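Local structure of Lys-gingipain catalytic subunit (Porphyromonas gingivalis, 6I9A) at residues L17-A22 against V78-V83; L150-L155 against D188-L193; V293-V298 against T337-I342; A396-A401 against V436-S441. The protein hydrolyses proteins such as haemoglobin, serum albumin, type I collagen and immunoglobulins as a secreted cysteine protease with a strong preference for cleaving after lysine. All coordinates share one frame; numbering follows the deposited sequence. Where two conformers were deposited one is given.

How the interactions relate
Interactions 1, 2 and 3 belong to the C25 protease part of the chain and interaction 4 to its C-terminal Ig-like domain. Interactions 1 and 2 lie in two different sheets, their centres about 33 Å apart on opposite sides of the chain's centre. Interaction 4 comes nearer to interaction 1, about 8 Å between nearest atoms, and the hydroxyl of Y399 reaches V14 at the start of the strand carrying L17. Helix 163-178, the crossover beside interaction 2, also supplies Y174 OH to the sodium bound by V293 O in interaction 3. The bound inhibitor lies about 13 Å from the side chain of L155 and about 13 Å from that of A339; neither contact touches it.

Interaction 1: residues L17-A22 against V78-V83; sequences LVVAGA and VFLALV
L17 and V19 each use both their N-H and their C=O against the neighbouring strand 79-83, while G21 adds its N-H beyond the strand end. In the direction of the chain, L17 N donates to F79 O, A81 N to L17 O, V19 N to A81 O, V83 N to V19 O and G21 N to V83 O, each at 2.9 Å. CA-H...O contacts accompany most of these bonds: V18 CA lies 3.4 Å from A81 O, which thus receives two groups of the facing strand. Both strands belong to a four-stranded parallel alpha/beta sheet in which strand 14-20 sits between strands 40-46 and 79-83; helix 56-72 leads from strand 40-46 across strand 14-20 to strand 79-83. That helix covers the face bearing L17, V19 and L80, with I63 touching all three. There, L17 CD2 meets L80 CD1 at 4.0 Å; in both leucines CG is anti to the backbone N (chi1 173° and 172°), which sends the two side chains the same way and lays them alongside each other. Branched aliphatic residues suit a buried strand between two neighbours. On the other face the V18 side chain slants across that of V83, V18 CG1 4.1 Å from V83 CG2. The small A20 allows closer approach, its CB standing 3.6 Å from V83 CB, where the two CA atoms are only 4.3 Å apart.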
# COMPACT_ATOMS: atom_id res chain seq x y z
N LEU A 17 9.21 8.20 -7.48
CA LEU A 17 9.96 9.34 -6.99
C LEU A 17 10.09 9.12 -5.48
O LEU A 17 9.07 8.90 -4.80
CB LEU A 17 9.19 10.63 -7.31
CG LEU A 17 9.77 11.89 -6.71
CD1 LEU A 17 11.19 12.18 -7.25
CD2 LEU A 17 8.92 13.10 -7.09
N VAL A 18 11.31 9.17 -4.95
CA VAL A 18 11.56 9.03 -3.54
C VAL A 18 12.10 10.33 -3.00
O VAL A 18 13.09 10.87 -3.54
CB VAL A 18 12.57 7.88 -3.26
CG1 VAL A 18 12.83 7.73 -1.76
CG2 VAL A 18 12.10 6.57 -3.89
N VAL A 19 11.48 10.88 -1.97
CA VAL A 19 12.02 12.06 -1.26
C VAL A 19 12.23 11.68 0.19
O VAL A 19 11.28 11.25 0.85
CB VAL A 19 11.05 13.26 -1.38
CG1 VAL A 19 11.59 14.45 -0.57
CG2 VAL A 19 10.82 13.64 -2.86
N ALA A 20 13.49 11.70 0.63
CA ALA A 20 13.86 11.16 1.90
C ALA A 20 14.64 12.14 2.74
O ALA A 20 15.50 12.88 2.23
CB ALA A 20 14.70 9.91 1.69
N GLY A 21 14.51 12.02 4.05
CA GLY A 21 15.38 12.77 4.92
C GLY A 21 16.80 12.29 4.69
O GLY A 21 17.07 11.08 4.55
N ALA A 22 17.74 13.23 4.73
CA ALA A 22 19.14 12.92 4.48
C ALA A 22 19.73 11.86 5.42
O ALA A 22 20.67 11.15 5.02
CB ALA A 22 19.95 14.22 4.55
N VAL A 78 4.63 7.01 -10.93
CA VAL A 78 3.45 6.30 -10.45
C VAL A 78 3.34 6.49 -8.92
O VAL A 78 2.27 6.77 -8.41
CB VAL A 78 3.59 4.80 -10.84
CG1 VAL A 78 2.44 4.00 -10.19
CG2 VAL A 78 3.58 4.65 -12.39
N PHE A 79 4.44 6.23 -8.23
CA PHE A 79 4.53 6.32 -6.79
C PHE A 79 5.36 7.49 -6.34
O PHE A 79 6.37 7.84 -6.97
CB PHE A 79 5.19 5.08 -6.18
CG PHE A 79 4.37 3.81 -6.33
CD1 PHE A 79 3.30 3.55 -5.47
CD2 PHE A 79 4.68 2.87 -7.32
CE1 PHE A 79 2.55 2.37 -5.62
CE2 PHE A 79 3.93 1.71 -7.46
CZ PHE A 79 2.85 1.50 -6.64
N LEU A 80 4.98 8.03 -5.19
CA LEU A 80 5.73 9.00 -4.41
C LEU A 80 5.98 8.40 -3.04
O LEU A 80 5.05 8.22 -2.29
CB LEU A 80 4.98 10.34 -4.33
CG LEU A 80 5.58 11.37 -3.39
CD1 LEU A 80 6.98 11.82 -3.85
CD2 LEU A 80 4.66 12.58 -3.26
N ALA A 81 7.26 8.12 -2.73
CA ALA A 81 7.66 7.58 -1.44
C ALA A 81 8.29 8.67 -0.60
O ALA A 81 9.31 9.25 -0.98
CB ALA A 81 8.65 6.45 -1.63
N LEU A 82 7.67 9.02 0.52
CA LEU A 82 8.18 10.00 1.47
C LEU A 82 8.83 9.23 2.58
O LEU A 82 8.20 8.34 3.18
CB LEU A 82 7.03 10.89 2.01
CG LEU A 82 6.18 11.56 0.95
CD1 LEU A 82 5.01 12.30 1.62
CD2 LEU A 82 7.04 12.56 0.12
N VAL A 83 10.11 9.49 2.86
CA VAL A 83 10.85 8.74 3.87
C VAL A 83 11.27 9.68 4.99
O VAL A 83 12.10 10.57 4.78
CB VAL A 83 12.07 8.01 3.24
CG1 VAL A 83 12.79 7.20 4.30
CG2 VAL A 83 11.61 7.15 2.07

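Interaction 2: residues L150-L155 against D188-L193; sequences LEKVLL and DVYNYL
V153 and L155 bond to strand 188-192 through their backbones, joining the two strands of a right-handed beta-alpha-beta unit whose crossover is helix 163-178; strand 188-192 is an outermost strand of its sheet. The parallel bonding runs from V153 N to D188 O, then from Y190 N to V153 O (2.9 Å), L155 N to Y190 O and Y192 N to L155 O. At the start, D188 N reaches E151 O only weakly, at 3.4 Å. The Y190 ring approaches the V153 carbonyl obliquely, its CD2 3.2 Å from V153 O. K152 and D188 lie side by side, K152 CE 3.5 Å from D188 OD1, but K152 NZ stays 4.4 Å from that oxygen, beyond a salt bridge. Apolar contacts cover both faces. On the helix side V189 CG1 touches V153 CG2 at 3.9 Å and also L155 CD1, while I172 and M176 pack on L155. On the other face L154 CD1 packs against Y190 CB and the edge of the Y192 ring; H203 stacks on the Y190 ring and bonds the Y192 hydroxyl. Asparagine suits the sheet edge at N191, where its amide turns back on its own strand: N191 ND2 donates to V189 O at 3.0 Å, with that oxygen almost exactly in the amide plane.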
# COMPACT_ATOMS: atom_id res chain seq x y z
N LEU A 150 -0.54 -16.49 5.58
CA LEU A 150 -1.12 -15.70 4.50
C LEU A 150 -2.57 -16.09 4.24
O LEU A 150 -3.34 -15.32 3.63
CB LEU A 150 -0.29 -15.89 3.23
CG LEU A 150 1.12 -15.34 3.29
CD1 LEU A 150 1.89 -15.67 2.03
CD2 LEU A 150 1.11 -13.82 3.49
N GLU A 151 -3.01 -17.26 4.74
CA GLU A 151 -4.36 -17.79 4.52
C GLU A 151 -5.30 -17.38 5.66
O GLU A 151 -6.41 -17.93 5.75
CB GLU A 151 -4.31 -19.32 4.38
CG GLU A 151 -3.37 -19.73 3.23
CD GLU A 151 -3.21 -21.24 3.13
OE1 GLU A 151 -3.53 -21.80 2.06
OE2 GLU A 151 -2.77 -21.87 4.13
N LYS A 152 -4.89 -16.42 6.47
CA LYS A 152 -5.65 -16.05 7.68
C LYS A 152 -5.81 -14.54 7.76
O LYS A 152 -4.88 -13.81 7.38
CB LYS A 152 -4.90 -16.58 8.92
CG LYS A 152 -4.48 -18.05 8.75
CD LYS A 152 -3.84 -18.60 10.01
CE LYS A 152 -3.32 -20.01 9.79
NZ LYS A 152 -2.52 -20.46 10.94
N VAL A 153 -6.95 -14.08 8.27
CA VAL A 153 -7.22 -12.64 8.41
C VAL A 153 -7.93 -12.41 9.72
O VAL A 153 -8.52 -13.35 10.30
CB VAL A 153 -8.03 -12.03 7.23
CG1 VAL A 153 -7.32 -12.24 5.90
CG2 VAL A 153 -9.46 -12.55 7.18
N LEU A 154 -7.91 -11.14 10.17
CA LEU A 154 -8.62 -10.68 11.37
C LEU A 154 -9.49 -9.49 10.98
O LEU A 154 -9.00 -8.49 10.46
CB LEU A 154 -7.62 -10.28 12.45
CG LEU A 154 -8.25 -9.67 13.73
CD1 LEU A 154 -9.20 -10.65 14.44
CD2 LEU A 154 -7.16 -9.17 14.65
N LEU A 155 -10.81 -9.63 11.23
CA LEU A 155 -11.82 -8.59 10.89
C LEU A 155 -12.63 -8.27 12.12
O LEU A 155 -13.18 -9.18 12.77
CB LEU A 155 -12.72 -9.15 9.80
CG LEU A 155 -12.04 -9.62 8.50
CD1 LEU A 155 -13.06 -10.27 7.56
CD2 LEU A 155 -11.34 -8.43 7.78
N ASP A 188 -8.73 -19.42 7.78
CA ASP A 188 -9.08 -18.90 9.10
C ASP A 188 -9.45 -17.44 8.98
O ASP A 188 -8.58 -16.59 8.71
CB ASP A 188 -7.91 -19.08 10.06
CG ASP A 188 -7.50 -20.53 10.23
OD1 ASP A 188 -6.66 -21.01 9.45
OD2 ASP A 188 -8.10 -21.22 11.08
N VAL A 189 -10.72 -17.15 9.10
CA VAL A 189 -11.25 -15.81 9.00
C VAL A 189 -11.69 -15.45 10.41
O VAL A 189 -12.83 -15.70 10.82
CB VAL A 189 -12.33 -15.69 7.94
CG1 VAL A 189 -12.88 -14.27 7.89
CG2 VAL A 189 -11.79 -16.11 6.57
N TYR A 190 -10.75 -14.94 11.21
CA TYR A 190 -11.06 -14.59 12.60
C TYR A 190 -11.89 -13.33 12.55
O TYR A 190 -11.45 -12.33 11.97
CB TYR A 190 -9.78 -14.36 13.39
CG TYR A 190 -8.75 -15.47 13.30
CD1 TYR A 190 -8.99 -16.72 13.86
CD2 TYR A 190 -7.51 -15.24 12.71
CE1 TYR A 190 -8.01 -17.72 13.82
CE2 TYR A 190 -6.52 -16.20 12.71
CZ TYR A 190 -6.78 -17.44 13.24
OH TYR A 190 -5.75 -18.37 13.26
N ASN A 191 -13.09 -13.36 13.11
CA ASN A 191 -13.98 -12.18 12.98
C ASN A 191 -14.73 -11.98 14.28
O ASN A 191 -15.20 -12.95 14.90
CB ASN A 191 -14.93 -12.35 11.79
CG ASN A 191 -15.93 -13.47 11.92
OD1 ASN A 191 -17.10 -13.21 12.23
ND2 ASN A 191 -15.53 -14.71 11.67
N TYR A 192 -14.83 -10.72 14.69
CA TYR A 192 -15.53 -10.35 15.91
C TYR A 192 -16.51 -9.26 15.53
O TYR A 192 -16.11 -8.13 15.18
CB TYR A 192 -14.51 -9.86 16.92
CG TYR A 192 -13.59 -10.97 17.35
CD1 TYR A 192 -12.50 -11.35 16.55
CD2 TYR A 192 -13.85 -11.72 18.51
CE1 TYR A 192 -11.71 -12.44 16.89
CE2 TYR A 192 -13.05 -12.81 18.86
CZ TYR A 192 -11.96 -13.15 18.05
OH TYR A 192 -11.17 -14.23 18.38
N LEU A 193 -17.78 -9.60 15.54
CA LEU A 193 -18.83 -8.70 15.09
C LEU A 193 -19.41 -7.86 16.18
O LEU A 193 -20.04 -6.85 15.90
CB LEU A 193 -19.96 -9.55 14.45
CG LEU A 193 -19.55 -10.28 13.14
CD1 LEU A 193 -20.61 -11.30 12.70
CD2 LEU A 193 -19.18 -9.26 12.01

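Interaction 3: residues V293-V298 against T337-I342; sequences VGANAV and THAGNI. With NA (sodium ion), chain F.
A295 presses its methyl group onto helix 325-342 at residues H338 and A339, and this is the tight part of the contact. Its CB lies 3.7 Å from A339 N, 3.9 Å from A339 CB, and 3.7 Å from H338 CD2, which it meets at the edge of the imidazole. Alanine on both sides suits so close an approach: A295 CA and A339 CA are 4.8 Å apart, and both residues are buried. The imidazole is also covered on one face by I342 CG2, 3.5 Å above the plane and offset toward the rim. On the solvent side the exposed N296 and I342 meet through a single methyl. I342 CD1 sits between A295 CB and the N296 amide, 3.5 Å from N296 ND2 and almost as near OD1, without polar bonding. Just upstream, G294 leaves helix 285-293 with a positive phi of 120°; glycine suits this place because a CB would run into both the sodium ion and the preceding carbonyl oxygen. That carbonyl, V293 O, binds sodium at 2.3 Å. One water, Y174 OH, T308 OG1, S309 O and D314 OD2 complete a six-ligand, all-oxygen sodium site at a helix C-terminus.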
# COMPACT_ATOMS: atom_id res chain seq x y z
N VAL A 293 -17.33 -0.97 1.51
CA VAL A 293 -18.31 -1.79 0.80
C VAL A 293 -18.64 -1.28 -0.60
O VAL A 293 -19.00 -2.08 -1.48
CB VAL A 293 -19.59 -1.79 1.67
CG1 VAL A 293 -20.81 -2.28 0.92
CG2 VAL A 293 -19.36 -2.62 2.93
N GLY A 294 -18.60 0.05 -0.77
CA GLY A 294 -19.06 0.71 -2.00
C GLY A 294 -20.18 1.67 -1.65
O GLY A 294 -20.81 1.61 -0.59
N ALA A 295 -20.39 2.62 -2.57
CA ALA A 295 -21.54 3.52 -2.44
C ALA A 295 -22.86 2.75 -2.62
O ALA A 295 -22.89 1.61 -3.10
CB ALA A 295 -21.45 4.64 -3.46
N ASN A 296 -23.96 3.43 -2.25
CA ASN A 296 -25.33 2.82 -2.28
C ASN A 296 -25.51 1.80 -1.15
O ASN A 296 -26.53 1.13 -1.11
CB ASN A 296 -25.78 2.25 -3.63
CG ASN A 296 -26.46 3.28 -4.48
OD1 ASN A 296 -27.12 4.21 -3.95
ND2 ASN A 296 -26.28 3.17 -5.80
N ALA A 297 -24.59 1.73 -0.20
CA ALA A 297 -24.78 0.97 1.02
C ALA A 297 -25.78 1.74 1.91
O ALA A 297 -25.78 2.95 1.93
CB ALA A 297 -23.42 0.85 1.73
N VAL A 298 -26.64 1.00 2.59
CA VAL A 298 -27.69 1.57 3.43
C VAL A 298 -27.48 1.15 4.88
O VAL A 298 -27.17 -0.03 5.15
CB VAL A 298 -29.06 1.12 2.88
CG1 VAL A 298 -30.20 1.49 3.82
CG2 VAL A 298 -29.29 1.71 1.49
N THR A 337 -16.29 9.17 -2.56
CA THR A 337 -16.55 10.27 -3.48
C THR A 337 -17.79 9.95 -4.30
O THR A 337 -18.66 10.84 -4.52
CB THR A 337 -15.31 10.45 -4.40
OG1 THR A 337 -14.15 10.69 -3.57
CG2 THR A 337 -15.47 11.67 -5.29
N HIS A 338 -17.89 8.73 -4.83
CA HIS A 338 -19.03 8.34 -5.64
C HIS A 338 -20.32 8.48 -4.86
O HIS A 338 -21.35 8.92 -5.42
CB HIS A 338 -18.85 6.88 -6.13
CG HIS A 338 -19.85 6.45 -7.12
ND1 HIS A 338 -19.96 7.08 -8.33
CD2 HIS A 338 -20.74 5.43 -7.05
CE1 HIS A 338 -20.91 6.41 -8.99
NE2 HIS A 338 -21.39 5.40 -8.24
N ALA A 339 -20.32 8.13 -3.56
CA ALA A 339 -21.51 8.27 -2.72
C ALA A 339 -22.05 9.69 -2.76
O ALA A 339 -23.25 9.92 -2.89
CB ALA A 339 -21.16 7.84 -1.30
N GLY A 340 -21.13 10.68 -2.65
CA GLY A 340 -21.55 12.08 -2.75
C GLY A 340 -22.10 12.40 -4.13
O GLY A 340 -23.12 13.10 -4.28
N ASN A 341 -21.46 11.89 -5.18
CA ASN A 341 -21.88 12.18 -6.55
C ASN A 341 -23.24 11.64 -6.89
O ASN A 341 -23.93 12.21 -7.74
CB ASN A 341 -20.88 11.60 -7.55
CG ASN A 341 -19.57 12.31 -7.57
OD1 ASN A 341 -19.44 13.42 -7.04
ND2 ASN A 341 -18.52 11.68 -8.09
N ILE A 342 -23.65 10.57 -6.23
CA ILE A 342 -24.94 9.93 -6.57
C ILE A 342 -26.03 10.34 -5.55
O ILE A 342 -27.17 9.90 -5.73
CB ILE A 342 -24.83 8.39 -6.75
CG1 ILE A 342 -24.56 7.70 -5.42
CG2 ILE A 342 -23.80 8.07 -7.83
CD1 ILE A 342 -24.52 6.13 -5.55
NA NA F . -19.63 -3.03 -3.53
O HOH W 1 -20.17 -3.82 -5.78

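Interaction 4: residues A396-A401 against V436-S441; sequences AGSYVA and VVITRS
The carbonyl oxygen of Y399 is gripped by the N-H of T439 at 2.9 Å and approached by a water, also 2.9 Å away, that can donate to it but has other acceptors in reach. The same water lies 2.8 Å from T439 OG1, which chi1 of 58° sets between the backbone N and carbonyl carbon. Threonine thus suits its place, beta-branched for the strand and with a hydroxyl for the water. The return bond, Y399 N to T439 O, is shorter (2.8 Å) and almost straight, at 174°. A401 and V437 make a second such pair through A401 N to V437 O and V437 N to A401 O. Between them V400 and I438 form a non-hydrogen-bonded pair, side by side with V400 CG2 4.1 Å from I438 CG1; I392, A394, A420 and V422 complete this apolar layer. Beyond the strand, S398 CB rests on I438 CG2 (3.6 Å). R440, extended as far as NE, carries its guanidinium beside A396, whose O sits 3.1 Å above its centre, probably favourable electrostatically although no N-H points at the oxygen; R440 NH1 bonds instead to S395 OG. Y399 departs from the face opposite V400, and its hydroxyl bonds G39 O and V14 N of the protease part. Antiparallel strands 399-404 and 432-439 pairing in this way belong to the C-terminal Ig-like domain of the C25 peptidases.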
# COMPACT_ATOMS: atom_id res chain seq x y z
N ALA A 396 0.87 -14.61 -18.36
CA ALA A 396 0.31 -13.35 -18.84
C ALA A 396 0.12 -12.35 -17.68
O ALA A 396 -0.50 -12.65 -16.68
CB ALA A 396 -1.01 -13.59 -19.54
N GLY A 397 0.64 -11.15 -17.89
CA GLY A 397 0.52 -10.10 -16.89
C GLY A 397 1.71 -9.97 -15.98
O GLY A 397 1.81 -9.00 -15.24
N SER A 398 2.62 -10.98 -15.97
CA SER A 398 3.79 -10.89 -15.12
C SER A 398 4.71 -9.78 -15.57
O SER A 398 4.81 -9.47 -16.78
CB SER A 398 4.59 -12.19 -15.18
OG SER A 398 3.83 -13.29 -14.66
N TYR A 399 5.40 -9.17 -14.62
CA TYR A 399 6.34 -8.06 -14.85
C TYR A 399 7.75 -8.60 -14.66
O TYR A 399 8.09 -9.13 -13.60
CB TYR A 399 6.00 -6.94 -13.89
CG TYR A 399 6.76 -5.65 -14.08
CD1 TYR A 399 6.79 -4.99 -15.32
CD2 TYR A 399 7.34 -5.00 -12.99
CE1 TYR A 399 7.39 -3.74 -15.46
CE2 TYR A 399 7.94 -3.75 -13.12
CZ TYR A 399 7.95 -3.12 -14.35
OH TYR A 399 8.50 -1.87 -14.45
N VAL A 400 8.55 -8.44 -15.73
CA VAL A 400 9.92 -8.96 -15.77
C VAL A 400 10.92 -7.83 -15.72
O VAL A 400 10.78 -6.87 -16.48
CB VAL A 400 10.10 -9.82 -17.04
CG1 VAL A 400 11.49 -10.44 -17.07
CG2 VAL A 400 9.02 -10.90 -17.17
N ALA A 401 11.95 -7.97 -14.89
CA ALA A 401 12.96 -6.92 -14.73
C ALA A 401 14.32 -7.54 -14.79
O ALA A 401 14.60 -8.53 -14.10
CB ALA A 401 12.79 -6.19 -13.40
N VAL A 436 17.34 -11.43 -12.71
CA VAL A 436 16.08 -11.46 -13.43
C VAL A 436 15.02 -11.71 -12.40
O VAL A 436 15.06 -12.72 -11.71
CB VAL A 436 16.03 -12.53 -14.53
CG1 VAL A 436 14.69 -12.49 -15.27
CG2 VAL A 436 17.19 -12.36 -15.51
N VAL A 437 14.06 -10.79 -12.27
CA VAL A 437 12.98 -10.87 -11.28
C VAL A 437 11.68 -10.84 -12.02
O VAL A 437 11.49 -10.01 -12.92
CB VAL A 437 13.09 -9.75 -10.21
CG1 VAL A 437 11.88 -9.76 -9.27
CG2 VAL A 437 14.38 -9.91 -9.41
N ILE A 438 10.78 -11.75 -11.65
CA ILE A 438 9.44 -11.81 -12.24
C ILE A 438 8.41 -11.75 -11.14
O ILE A 438 8.48 -12.57 -10.20
CB ILE A 438 9.24 -13.08 -13.10
CG1 ILE A 438 10.41 -13.27 -14.11
CG2 ILE A 438 7.86 -13.04 -13.80
CD1 ILE A 438 10.31 -14.63 -14.91
N THR A 439 7.52 -10.77 -11.22
CA THR A 439 6.48 -10.61 -10.18
C THR A 439 5.13 -10.53 -10.85
O THR A 439 4.99 -10.20 -12.04
CB THR A 439 6.74 -9.33 -9.35
OG1 THR A 439 6.76 -8.17 -10.20
CG2 THR A 439 8.04 -9.38 -8.53
N ARG A 440 4.10 -10.85 -10.08
CA ARG A 440 2.73 -10.74 -10.52
C ARG A 440 1.86 -10.69 -9.30
O ARG A 440 2.14 -11.38 -8.31
CB ARG A 440 2.34 -11.93 -11.43
CG ARG A 440 0.96 -11.79 -12.06
CD ARG A 440 0.65 -12.94 -13.00
NE ARG A 440 -0.76 -12.83 -13.39
CZ ARG A 440 -1.43 -13.81 -14.00
NH1 ARG A 440 -0.81 -14.94 -14.35
NH2 ARG A 440 -2.72 -13.66 -14.26
N SER A 441 0.76 -9.93 -9.34
CA SER A 441 -0.15 -9.84 -8.19
C SER A 441 -0.63 -11.24 -7.78
O SER A 441 -1.12 -12.01 -8.61
CB SER A 441 -1.35 -8.98 -8.57
OG SER A 441 -2.36 -9.07 -7.56
O HOH W 2 9.28 -7.92 -11.28